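Local coordinates for protein endo-1,4-beta-xylanase C (Paenibacillus barcinonensis, PDB 4XUR) that hydrolyses internal beta-1,4-xylosidic linkages of xylan, and here is represented by its second family 22 carbohydrate-binding module, which holds xylotetraose, at residues R29-E34 and G61-V66; S56-G61 and A146-K151; A82-G87 and D160-Y165; V92-L97 and F113-L118. One frame throughout, in Å; residues are numbered along the deposited sequence.

Interaction 1: R29-E34 and G61-V66; sequences RARGTE and GPLVEV. With XYP (beta-D-xylopyranose), chain D; XYP (beta-D-xylopyranose), chain B.
Arg29 and Leu63 form a single antiparallel bridge as a hydrogen-bonded pair: Arg29 N donates a hydrogen bond to Leu63 O at 2.8 Å, and Leu63 N donates one to Arg29 O at 3.0 Å. Beyond the backbone the two side chains run side by side in the same direction. Leu63 CD2 lies over one face of the Arg29 guanidinium, offset toward its rim and 3.5 Å from Arg29 CZ. Arg29 NH1 bonds to Ala30 O at 3.1 Å, the acceptor lying close to the guanidinium plane, which helps fix the rotation of that group. The other methyl of Leu63, CD1, meets Arg31 NE at 3.7 Å near the guanidinium plane, where the Arg31 chain crosses the leucine at about a right angle. Arg31 is bent at chi3 (73°); NH1 bonds to Tyr59 O, and NH2 comes within 3.1 Å of C5 of the xylose of chain B. Arg31 thereby lines the xylan-binding cleft, and its carbonyl O accepts a weak bond from O3 of the xylose of chain D. Glu34 OE2 is gripped from opposite faces of its carboxylate plane, by Arg31 N at 2.7 Å and Gly61 N at 2.9 Å. The other oxygen, OE1, takes Gly32 N through the syn lone pair, so the one carboxylate ties the backbone of Arg31 and Gly32 to Gly61. Glu98 forms salt bridges with both arginines. The contact fastens the loop between strands 16-18 and 35-40 to strand 63-65, an outermost strand of its sheet, whose neighbour is strand 139-147.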
# COMPACT_ATOMS: atom_id res chain seq x y z
N ARG A 29 -1.84 -1.48 -8.93
CA ARG A 29 -3.16 -2.08 -9.26
C ARG A 29 -4.12 -1.99 -8.05
O ARG A 29 -3.70 -1.90 -6.91
CB ARG A 29 -3.11 -3.50 -9.77
CG ARG A 29 -2.60 -4.59 -8.83
CD ARG A 29 -2.87 -5.98 -9.38
NE ARG A 29 -2.35 -7.06 -8.53
CZ ARG A 29 -2.96 -7.60 -7.48
NH1 ARG A 29 -4.17 -7.15 -7.02
NH2 ARG A 29 -2.35 -8.63 -6.83
N ALA A 30 -5.42 -2.09 -8.37
CA ALA A 30 -6.45 -2.28 -7.36
C ALA A 30 -6.47 -3.75 -6.84
O ALA A 30 -5.97 -4.68 -7.52
CB ALA A 30 -7.82 -1.90 -7.97
N ARG A 31 -7.13 -3.98 -5.70
CA ARG A 31 -7.29 -5.29 -5.12
C ARG A 31 -8.70 -5.89 -5.34
O ARG A 31 -8.90 -7.09 -5.17
CB ARG A 31 -6.96 -5.23 -3.63
CG ARG A 31 -5.53 -4.73 -3.39
CD ARG A 31 -5.09 -4.89 -1.91
NE ARG A 31 -4.84 -6.27 -1.58
CZ ARG A 31 -5.37 -6.94 -0.54
NH1 ARG A 31 -6.24 -6.34 0.27
NH2 ARG A 31 -5.02 -8.20 -0.35
N GLY A 32 -9.65 -5.02 -5.66
CA GLY A 32 -11.03 -5.42 -6.00
C GLY A 32 -11.60 -4.50 -7.04
O GLY A 32 -11.11 -4.41 -8.14
N THR A 33 -12.72 -3.84 -6.68
CA THR A 33 -13.45 -2.99 -7.61
C THR A 33 -13.13 -1.52 -7.50
O THR A 33 -13.75 -0.67 -8.15
CB THR A 33 -14.97 -3.19 -7.41
OG1 THR A 33 -15.26 -2.96 -6.02
CG2 THR A 33 -15.36 -4.58 -7.79
N GLU A 34 -12.15 -1.17 -6.67
CA GLU A 34 -11.76 0.24 -6.49
C GLU A 34 -10.99 0.82 -7.71
O GLU A 34 -10.56 0.09 -8.62
CB GLU A 34 -11.02 0.46 -5.17
CG GLU A 34 -9.57 -0.02 -5.12
CD GLU A 34 -9.37 -1.48 -4.95
OE1 GLU A 34 -10.22 -2.29 -5.34
OE2 GLU A 34 -8.29 -1.88 -4.39
N GLY A 61 -7.35 -0.86 -1.81
CA GLY A 61 -6.20 0.00 -1.67
C GLY A 61 -5.18 -0.23 -2.75
O GLY A 61 -5.32 -1.21 -3.51
N PRO A 62 -4.19 0.68 -2.88
CA PRO A 62 -3.24 0.55 -3.99
C PRO A 62 -2.17 -0.53 -3.68
O PRO A 62 -1.66 -0.54 -2.56
CB PRO A 62 -2.59 1.97 -4.03
CG PRO A 62 -2.64 2.42 -2.60
CD PRO A 62 -3.84 1.77 -1.96
N LEU A 63 -1.90 -1.38 -4.62
CA LEU A 63 -0.95 -2.49 -4.43
C LEU A 63 0.05 -2.50 -5.57
O LEU A 63 -0.31 -2.21 -6.72
CB LEU A 63 -1.70 -3.81 -4.43
CG LEU A 63 -0.97 -5.17 -4.38
CD1 LEU A 63 -1.86 -6.24 -3.71
CD2 LEU A 63 -0.55 -5.75 -5.74
N VAL A 64 1.28 -2.92 -5.27
CA VAL A 64 2.31 -3.21 -6.26
C VAL A 64 3.17 -4.44 -5.90
O VAL A 64 3.61 -4.60 -4.75
CB VAL A 64 3.16 -1.92 -6.53
CG1 VAL A 64 4.03 -1.49 -5.31
CG2 VAL A 64 4.09 -2.12 -7.75
N GLU A 65 3.41 -5.26 -6.90
CA GLU A 65 4.31 -6.44 -6.79
C GLU A 65 5.75 -5.90 -6.59
O GLU A 65 6.25 -5.12 -7.44
CB GLU A 65 4.23 -7.29 -8.05
CG GLU A 65 5.22 -8.45 -8.07
CD GLU A 65 4.95 -9.51 -7.05
OE1 GLU A 65 3.93 -10.20 -7.20
OE2 GLU A 65 5.77 -9.71 -6.09
N VAL A 66 6.41 -6.35 -5.54
CA VAL A 66 7.81 -5.92 -5.33
C VAL A 66 8.88 -7.03 -5.21
O VAL A 66 10.05 -6.72 -5.09
CB VAL A 66 7.94 -4.97 -4.14
CG1 VAL A 66 7.11 -3.65 -4.40
CG2 VAL A 66 7.59 -5.67 -2.84
O1 XYP D . -11.76 -9.43 -6.08
C1 XYP D . -11.04 -10.66 -5.78
C2 XYP D . -9.53 -10.36 -5.70
C3 XYP D . -8.86 -10.71 -4.37
C4 XYP D . -9.73 -10.25 -3.20
C5 XYP D . -11.26 -10.26 -3.44
O2 XYP D . -8.81 -11.00 -6.75
O3 XYP D . -7.59 -9.96 -4.30
O4 XYP D . -9.37 -11.07 -2.09
O5 XYP D . -11.54 -11.16 -4.53
C1 XYP B . -9.32 -10.24 -0.80
C2 XYP B . -10.00 -10.95 0.32
C3 XYP B . -9.89 -10.21 1.62
C4 XYP B . -8.42 -9.86 1.88
C5 XYP B . -7.80 -9.18 0.67
O2 XYP B . -11.42 -11.14 -0.03
O3 XYP B . -10.36 -11.01 2.71
O4 XYP B . -8.35 -8.99 2.97
O5 XYP B . -7.91 -10.01 -0.47

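Interaction 2: S56-G61 and A146-K151; sequences SETYHG and AETPWK. With XYP (beta-D-xylopyranose), chain B; XYP (beta-D-xylopyranose), chain C.
Glu147 grips the xylose of chain C with both carboxylate oxygens: sugar O2 donates to Glu147 OE1 at 2.5 Å, and sugar O3 to Glu147 OE2 at 2.8 Å. This is the sugar-binding cleft of the beta-sandwich module, built where the type I turn from Glu57 to His60 meets the end of strand 139-147. The Glu147 chain is extended beyond CG (chi2 -179°), carrying CD toward the sugar, and Ser96 OG is a second partner of OE2. Tyr59 offers one ring face to the xylose of chain B, with sugar C3 3.7 Å above its centre, while Glu57 CB lies over the opposite face. Trp150 has the xylose of chain C over one face, its ring oxygen O5 offset toward the rim. The two aromatic residues meet where Tyr59 CD2, in the indole plane at its edge, approaches Trp150 CZ3 at 4.0 Å. Consecutive sugars thus lie over separate rings. Lys151 passes the edge of the tyrosine ring, with NZ 3.6 Å from Tyr59 CE2, and forms a long salt bridge to Glu57. Thr58 CG2 reaches Pro149 O at 3.3 Å. Backbone to backbone, Thr148 N bonds to Thr58 O, while Thr148 OG1 bonds to Asp160 O and Arg55. Gly61 CA points its hydrogen nearly straight at Ala146 O, a CA-H...O contact of 3.2 Å.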
# COMPACT_ATOMS: atom_id res chain seq x y z
N SER A 56 -14.99 0.07 -1.47
CA SER A 56 -16.22 -0.46 -0.82
C SER A 56 -15.86 -1.68 0.05
O SER A 56 -16.74 -2.48 0.44
CB SER A 56 -17.25 -0.83 -1.88
OG SER A 56 -16.88 -1.86 -2.75
N GLU A 57 -14.57 -1.81 0.36
CA GLU A 57 -14.10 -2.72 1.38
C GLU A 57 -12.88 -2.10 2.08
O GLU A 57 -12.22 -1.19 1.54
CB GLU A 57 -13.71 -4.08 0.76
CG GLU A 57 -14.75 -4.83 -0.05
CD GLU A 57 -15.92 -5.40 0.75
OE1 GLU A 57 -15.90 -5.41 1.98
OE2 GLU A 57 -16.93 -5.82 0.09
N THR A 58 -12.61 -2.55 3.31
CA THR A 58 -11.47 -2.02 4.07
C THR A 58 -10.22 -2.41 3.33
O THR A 58 -9.22 -1.68 3.36
CB THR A 58 -11.32 -2.63 5.50
OG1 THR A 58 -11.18 -4.06 5.39
CG2 THR A 58 -12.50 -2.29 6.39
N TYR A 59 -10.28 -3.57 2.66
CA TYR A 59 -9.11 -4.12 1.97
C TYR A 59 -8.83 -3.56 0.55
O TYR A 59 -7.80 -3.94 -0.06
CB TYR A 59 -9.18 -5.66 1.97
CG TYR A 59 -10.33 -6.28 1.24
CD1 TYR A 59 -10.32 -6.42 -0.14
CD2 TYR A 59 -11.45 -6.76 1.95
CE1 TYR A 59 -11.39 -7.02 -0.81
CE2 TYR A 59 -12.52 -7.37 1.27
CZ TYR A 59 -12.47 -7.49 -0.10
OH TYR A 59 -13.53 -8.09 -0.80
N HIS A 60 -9.70 -2.71 0.04
CA HIS A 60 -9.41 -1.95 -1.17
C HIS A 60 -8.32 -0.92 -0.91
O HIS A 60 -8.36 -0.17 0.06
CB HIS A 60 -10.70 -1.26 -1.70
CG HIS A 60 -11.71 -2.21 -2.18
ND1 HIS A 60 -12.99 -1.82 -2.56
CD2 HIS A 60 -11.64 -3.54 -2.42
CE1 HIS A 60 -13.65 -2.89 -2.97
NE2 HIS A 60 -12.86 -3.94 -2.90
N GLY A 61 -7.35 -0.86 -1.81
CA GLY A 61 -6.20 0.00 -1.67
C GLY A 61 -5.18 -0.23 -2.75
O GLY A 61 -5.32 -1.21 -3.51
N ALA A 146 -1.53 -0.54 0.65
CA ALA A 146 -2.11 0.22 1.76
C ALA A 146 -3.57 -0.06 1.87
O ALA A 146 -4.25 -0.29 0.88
CB ALA A 146 -1.91 1.74 1.55
N GLU A 147 -4.09 0.03 3.11
CA GLU A 147 -5.49 -0.25 3.38
C GLU A 147 -5.89 0.36 4.72
O GLU A 147 -5.09 0.93 5.41
CB GLU A 147 -5.73 -1.74 3.44
CG GLU A 147 -5.00 -2.46 4.58
CD GLU A 147 -5.26 -3.93 4.59
OE1 GLU A 147 -6.31 -4.41 4.04
OE2 GLU A 147 -4.41 -4.65 5.16
N THR A 148 -7.17 0.26 5.05
CA THR A 148 -7.65 0.58 6.43
C THR A 148 -7.82 -0.73 7.25
O THR A 148 -7.82 -1.84 6.73
CB THR A 148 -8.95 1.41 6.39
OG1 THR A 148 -9.89 0.85 5.47
CG2 THR A 148 -8.63 2.75 5.94
N PRO A 149 -7.94 -0.56 8.56
CA PRO A 149 -7.98 -1.82 9.38
C PRO A 149 -9.10 -2.78 9.02
O PRO A 149 -10.20 -2.39 8.76
CB PRO A 149 -8.15 -1.26 10.80
CG PRO A 149 -7.47 0.05 10.78
CD PRO A 149 -7.80 0.62 9.40
N TRP A 150 -8.77 -4.07 9.00
CA TRP A 150 -9.61 -5.14 8.55
C TRP A 150 -10.84 -5.49 9.41
O TRP A 150 -10.75 -5.36 10.61
CB TRP A 150 -8.65 -6.35 8.60
CG TRP A 150 -9.29 -7.58 8.64
CD1 TRP A 150 -9.38 -8.48 9.72
CD2 TRP A 150 -9.96 -8.15 7.56
NE1 TRP A 150 -10.10 -9.58 9.32
CE2 TRP A 150 -10.48 -9.40 7.99
CE3 TRP A 150 -10.24 -7.72 6.27
CZ2 TRP A 150 -11.21 -10.22 7.16
CZ3 TRP A 150 -10.95 -8.51 5.47
CH2 TRP A 150 -11.43 -9.77 5.89
N LYS A 151 -12.01 -5.90 8.89
CA LYS A 151 -12.84 -5.22 7.87
C LYS A 151 -14.29 -4.89 8.43
O LYS A 151 -14.52 -3.75 8.83
CB LYS A 151 -12.93 -5.98 6.56
CG LYS A 151 -13.88 -5.30 5.57
CD LYS A 151 -14.19 -6.11 4.34
CE LYS A 151 -14.00 -7.62 4.55
NZ LYS A 151 -14.90 -8.49 3.71
C1 XYP B . -9.32 -10.24 -0.80
C2 XYP B . -10.00 -10.95 0.32
C3 XYP B . -9.89 -10.21 1.62
C4 XYP B . -8.42 -9.86 1.88
C5 XYP B . -7.80 -9.18 0.67
O2 XYP B . -11.42 -11.14 -0.03
O3 XYP B . -10.36 -11.01 2.71
O4 XYP B . -8.35 -8.99 2.97
O5 XYP B . -7.91 -10.01 -0.47
C1 XYP C . -7.21 -9.17 3.78
C2 XYP C . -6.84 -7.87 4.50
C3 XYP C . -5.68 -8.07 5.47
C4 XYP C . -5.96 -9.29 6.37
C5 XYP C . -6.38 -10.51 5.55
O2 XYP C . -6.43 -6.90 3.54
O3 XYP C . -5.50 -6.93 6.27
O4 XYP C . -4.74 -9.57 7.09
O5 XYP C . -7.52 -10.20 4.77

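Interaction 3: A82-G87 and D160-Y165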
# COMPACT_ATOMS: atom_id res chain seq x y z
N ALA A 82 1.18 8.83 3.28
CA ALA A 82 -0.25 8.68 3.00
C ALA A 82 -0.99 9.88 3.52
O ALA A 82 -0.52 10.53 4.49
CB ALA A 82 -0.81 7.40 3.60
N MET A 83 -2.12 10.18 2.87
CA MET A 83 -3.01 11.33 3.24
C MET A 83 -4.45 11.02 2.84
O MET A 83 -4.69 10.37 1.83
CB MET A 83 -2.49 12.62 2.63
CG MET A 83 -3.22 13.91 3.09
SD MET A 83 -4.67 14.29 2.09
CE MET A 83 -3.87 15.00 0.67
N TYR A 84 -5.42 11.56 3.64
CA TYR A 84 -6.83 11.56 3.27
C TYR A 84 -7.40 12.98 3.56
O TYR A 84 -6.96 13.61 4.44
CB TYR A 84 -7.58 10.45 4.02
CG TYR A 84 -7.97 10.73 5.47
CD1 TYR A 84 -7.03 10.62 6.51
CD2 TYR A 84 -9.25 11.16 5.79
CE1 TYR A 84 -7.37 10.83 7.83
CE2 TYR A 84 -9.60 11.39 7.12
CZ TYR A 84 -8.69 11.31 8.11
OH TYR A 84 -9.05 11.56 9.42
N ASP A 85 -8.36 13.40 2.75
CA ASP A 85 -8.96 14.75 2.95
C ASP A 85 -10.52 14.78 2.85
O ASP A 85 -11.07 15.78 2.43
CB ASP A 85 -8.29 15.78 2.01
CG ASP A 85 -8.47 15.50 0.53
OD1 ASP A 85 -9.46 14.80 0.13
OD2 ASP A 85 -7.64 15.99 -0.28
N GLU A 86 -11.18 13.71 3.30
CA GLU A 86 -12.62 13.73 3.57
C GLU A 86 -13.04 12.73 4.64
O GLU A 86 -12.40 11.71 4.84
CB GLU A 86 -13.41 13.57 2.27
CG GLU A 86 -13.38 12.22 1.63
CD GLU A 86 -14.23 12.14 0.38
OE1 GLU A 86 -13.97 12.91 -0.59
OE2 GLU A 86 -15.12 11.28 0.35
N GLY A 87 -14.12 13.01 5.34
CA GLY A 87 -14.66 12.08 6.31
C GLY A 87 -14.25 12.38 7.76
O GLY A 87 -14.30 13.54 8.18
N ASP A 160 -14.56 3.77 7.16
CA ASP A 160 -13.59 2.74 6.75
C ASP A 160 -13.15 2.83 5.31
O ASP A 160 -12.00 2.43 4.97
CB ASP A 160 -14.20 1.32 6.91
CG ASP A 160 -14.40 0.93 8.34
OD1 ASP A 160 -13.55 1.16 9.24
OD2 ASP A 160 -15.46 0.30 8.57
N THR A 161 -14.02 3.34 4.43
CA THR A 161 -13.82 3.22 2.98
C THR A 161 -13.54 4.54 2.30
O THR A 161 -13.80 4.70 1.11
CB THR A 161 -14.98 2.44 2.29
OG1 THR A 161 -16.21 3.10 2.57
CG2 THR A 161 -15.02 0.98 2.72
N ILE A 162 -13.09 5.52 3.07
CA ILE A 162 -12.76 6.77 2.52
C ILE A 162 -11.63 6.68 1.48
O ILE A 162 -10.74 5.82 1.59
CB ILE A 162 -12.32 7.83 3.60
CG1 ILE A 162 -11.20 7.27 4.46
CG2 ILE A 162 -13.51 8.26 4.42
CD1 ILE A 162 -10.14 8.30 4.71
N PRO A 163 -11.65 7.56 0.44
CA PRO A 163 -10.53 7.61 -0.49
C PRO A 163 -9.28 8.15 0.17
O PRO A 163 -9.37 8.86 1.18
CB PRO A 163 -11.01 8.59 -1.57
CG PRO A 163 -11.93 9.52 -0.82
CD PRO A 163 -12.63 8.66 0.22
N PHE A 164 -8.10 7.80 -0.35
CA PHE A 164 -6.86 8.29 0.20
C PHE A 164 -5.71 8.24 -0.84
O PHE A 164 -5.82 7.60 -1.85
CB PHE A 164 -6.44 7.55 1.49
CG PHE A 164 -6.11 6.09 1.30
CD1 PHE A 164 -4.87 5.71 0.89
CD2 PHE A 164 -7.07 5.13 1.55
CE1 PHE A 164 -4.59 4.36 0.72
CE2 PHE A 164 -6.77 3.78 1.43
CZ PHE A 164 -5.51 3.42 0.99
N TYR A 165 -4.68 9.00 -0.53
CA TYR A 165 -3.51 9.22 -1.38
C TYR A 165 -2.31 8.54 -0.79
O TYR A 165 -2.16 8.50 0.42
CB TYR A 165 -3.18 10.73 -1.48
CG TYR A 165 -4.37 11.56 -1.97
CD1 TYR A 165 -5.36 11.98 -1.07
CD2 TYR A 165 -4.52 11.83 -3.33
CE1 TYR A 165 -6.48 12.74 -1.53
CE2 TYR A 165 -5.62 12.55 -3.81
CZ TYR A 165 -6.58 13.02 -2.88
OH TYR A 165 -7.67 13.72 -3.34
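Met83 and Tyr165 lie side by side on one face of the sheet and point the same way. Bends at chi2 (-87°) and chi3 bring the Met83 thioether tip to the tyrosine, CE 3.8 Å from Tyr165 CD1, with SD placed obliquely to the ring, 5.0 Å from its centroid, in a Met-aromatic contact. Next along the chain, Tyr84 CB packs against Phe164 CB at 4.0 Å, and at the far end of the Tyr84 ring its OH bonds to Pro88 O. Outside this apolar pairing, Glu86 reaches across the Pro163 ring at about a right angle, OE2 being 3.6 Å from Pro163 CD. The backbones bridge at Met83 and Tyr165, an antiparallel hydrogen-bonded pair: Tyr165 N to Met83 O is 2.7 Å and nearly straight, and Met83 N to Tyr165 O is 3.0 Å. At the polar rim the Asp85 carboxylate stands near Tyr165 CE1, while Tyr165 OH bonds to Lys51 NZ. Here strands 75-83 and 164-173 part at the end of their pairing; strand 48-53 adjoins 164-173 on its other edge, and strand 124-131 pairs with 75-83. Tyr84 and Phe164 also touch strand 90-101 of the second sheet.

Interaction 4: V92-L97 and F113-L118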
# COMPACT_ATOMS: atom_id res chain seq x y z
N VAL A 92 -6.88 5.44 10.88
CA VAL A 92 -5.70 4.57 10.80
C VAL A 92 -5.52 4.14 9.35
O VAL A 92 -6.50 3.77 8.68
CB VAL A 92 -5.90 3.29 11.66
CG1 VAL A 92 -4.78 2.32 11.42
CG2 VAL A 92 -6.06 3.73 13.14
N ILE A 93 -4.29 4.15 8.87
CA ILE A 93 -3.99 3.49 7.57
C ILE A 93 -2.89 2.46 7.84
O ILE A 93 -1.99 2.71 8.59
CB ILE A 93 -3.53 4.51 6.51
CG1 ILE A 93 -4.71 5.34 6.03
CG2 ILE A 93 -2.98 3.81 5.27
CD1 ILE A 93 -5.70 4.63 5.12
N ASN A 94 -3.00 1.31 7.19
CA ASN A 94 -2.07 0.22 7.43
C ASN A 94 -1.22 0.04 6.19
O ASN A 94 -1.70 0.20 5.05
CB ASN A 94 -2.87 -1.09 7.68
CG ASN A 94 -3.57 -1.11 9.04
OD1 ASN A 94 -3.40 -0.20 9.87
ND2 ASN A 94 -4.39 -2.13 9.28
N GLY A 95 0.05 -0.28 6.38
CA GLY A 95 0.84 -0.87 5.27
C GLY A 95 0.84 -2.39 5.43
O GLY A 95 1.09 -2.89 6.53
N SER A 96 0.58 -3.10 4.34
CA SER A 96 0.47 -4.57 4.35
C SER A 96 1.19 -5.24 3.19
O SER A 96 1.54 -4.61 2.19
CB SER A 96 -0.98 -4.97 4.36
OG SER A 96 -1.66 -4.49 5.48
N LEU A 97 1.42 -6.54 3.35
CA LEU A 97 2.01 -7.37 2.37
C LEU A 97 1.02 -8.40 1.95
O LEU A 97 0.47 -9.07 2.81
CB LEU A 97 3.30 -8.05 2.87
CG LEU A 97 4.39 -7.16 3.43
CD1 LEU A 97 5.50 -8.07 3.93
CD2 LEU A 97 4.88 -6.15 2.42
N PHE A 113 2.60 -4.85 8.18
CA PHE A 113 3.90 -4.50 8.62
C PHE A 113 3.98 -3.14 9.33
O PHE A 113 4.99 -2.89 10.09
CB PHE A 113 4.92 -4.57 7.44
CG PHE A 113 4.72 -3.51 6.38
CD1 PHE A 113 5.22 -2.22 6.54
CD2 PHE A 113 4.07 -3.83 5.20
CE1 PHE A 113 5.05 -1.27 5.53
CE2 PHE A 113 3.91 -2.88 4.19
CZ PHE A 113 4.42 -1.62 4.34
N ALA A 114 3.00 -2.28 9.18
CA ALA A 114 2.99 -1.03 9.88
C ALA A 114 1.61 -0.34 9.80
O ALA A 114 0.82 -0.64 8.92
CB ALA A 114 4.05 -0.09 9.31
N SER A 115 1.40 0.58 10.75
CA SER A 115 0.14 1.29 10.96
C SER A 115 0.42 2.61 11.61
O SER A 115 1.24 2.65 12.52
CB SER A 115 -0.72 0.48 11.90
OG SER A 115 -1.93 1.18 12.24
N THR A 116 -0.25 3.70 11.15
CA THR A 116 -0.19 4.99 11.81
C THR A 116 -1.59 5.63 11.77
O THR A 116 -2.40 5.30 10.90
CB THR A 116 0.84 5.96 11.19
OG1 THR A 116 0.36 6.48 9.94
CG2 THR A 116 2.16 5.33 10.94
N THR A 117 -1.85 6.54 12.74
CA THR A 117 -3.08 7.32 12.76
C THR A 117 -2.84 8.67 12.04
O THR A 117 -2.00 9.44 12.42
CB THR A 117 -3.57 7.57 14.24
OG1 THR A 117 -3.88 6.31 14.87
CG2 THR A 117 -4.86 8.42 14.24
N LEU A 118 -3.62 8.92 11.01
CA LEU A 118 -3.47 10.15 10.22
C LEU A 118 -4.56 11.13 10.67
O LEU A 118 -5.69 10.71 10.94
CB LEU A 118 -3.61 9.88 8.76
CG LEU A 118 -2.43 9.13 8.13
CD1 LEU A 118 -2.68 7.65 8.28
CD2 LEU A 118 -2.29 9.54 6.73
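Asn94 and Ser115 face each other across a beta hairpin, strands 90-101 and 109-119, as a non-hydrogen-bonded antiparallel pair whose side chains join instead. Ser115 OG is anti to its backbone N (chi1 175°), and from there it donates to Asn94 OD1 at 3.1 Å, tilted 26° from the amide carbonyl plane. Val92 projects on the same sheet face, its CG1 beside that hydroxyl and its CG2 3.8 Å from Thr117 OG1. On the other face Ile93 crosses Leu118 obliquely, with Ile93 CB 3.7 Å from Leu118 CD1. Ile93 and Thr116 exchange backbone bonds in both directions. Regular pairing breaks at Gly95, which faces both Phe113 and Ala114 in a classic beta bulge. Gly95 O accepts Phe113 N at 3.0 Å and, weakly, Ala114 N, while Gly95 N donates to Ala114 O. Phe113 CG sits between its own backbone N and carbonyl carbon (chi1 69°), and the ring folds back over the glycine. Gly95, having no side chain, lets the ring lie directly against its backbone, Gly95 O 3.4 Å above the Phe113 ring plane and offset toward the rim. Leu97 crosses the phenylalanine at about a right angle, with CD2 3.7 Å from Phe113 CD2. Ser96 instead turns away from strand 109-119 and touches Tyr145 of strand 139-147. Gly95 CA makes a CH-pi contact over the Phe113 face, 4.1 Å from the ring centroid.

From the N terminus, interaction 1 closes first, joining the loop after strand 16-18 to strand 63-65. Interaction 2 opens at 56-61, before interaction 1 ends, so the two cross; they share Gly61 and line one cleft around the xylose of chain B. Interaction 3 begins at 82-87, and the hairpin of interaction 4 opens and closes within both longer loops. Interaction 2 then closes at 146-151, ahead of 160-165, so it crosses interaction 3 as well. Interactions 1, 2 and 4 all reach the four-stranded sheet, interaction 3 belongs to the six-stranded one, and Phe164 packing on Ile93, Pro62 and Ala146 ties the two sheets together.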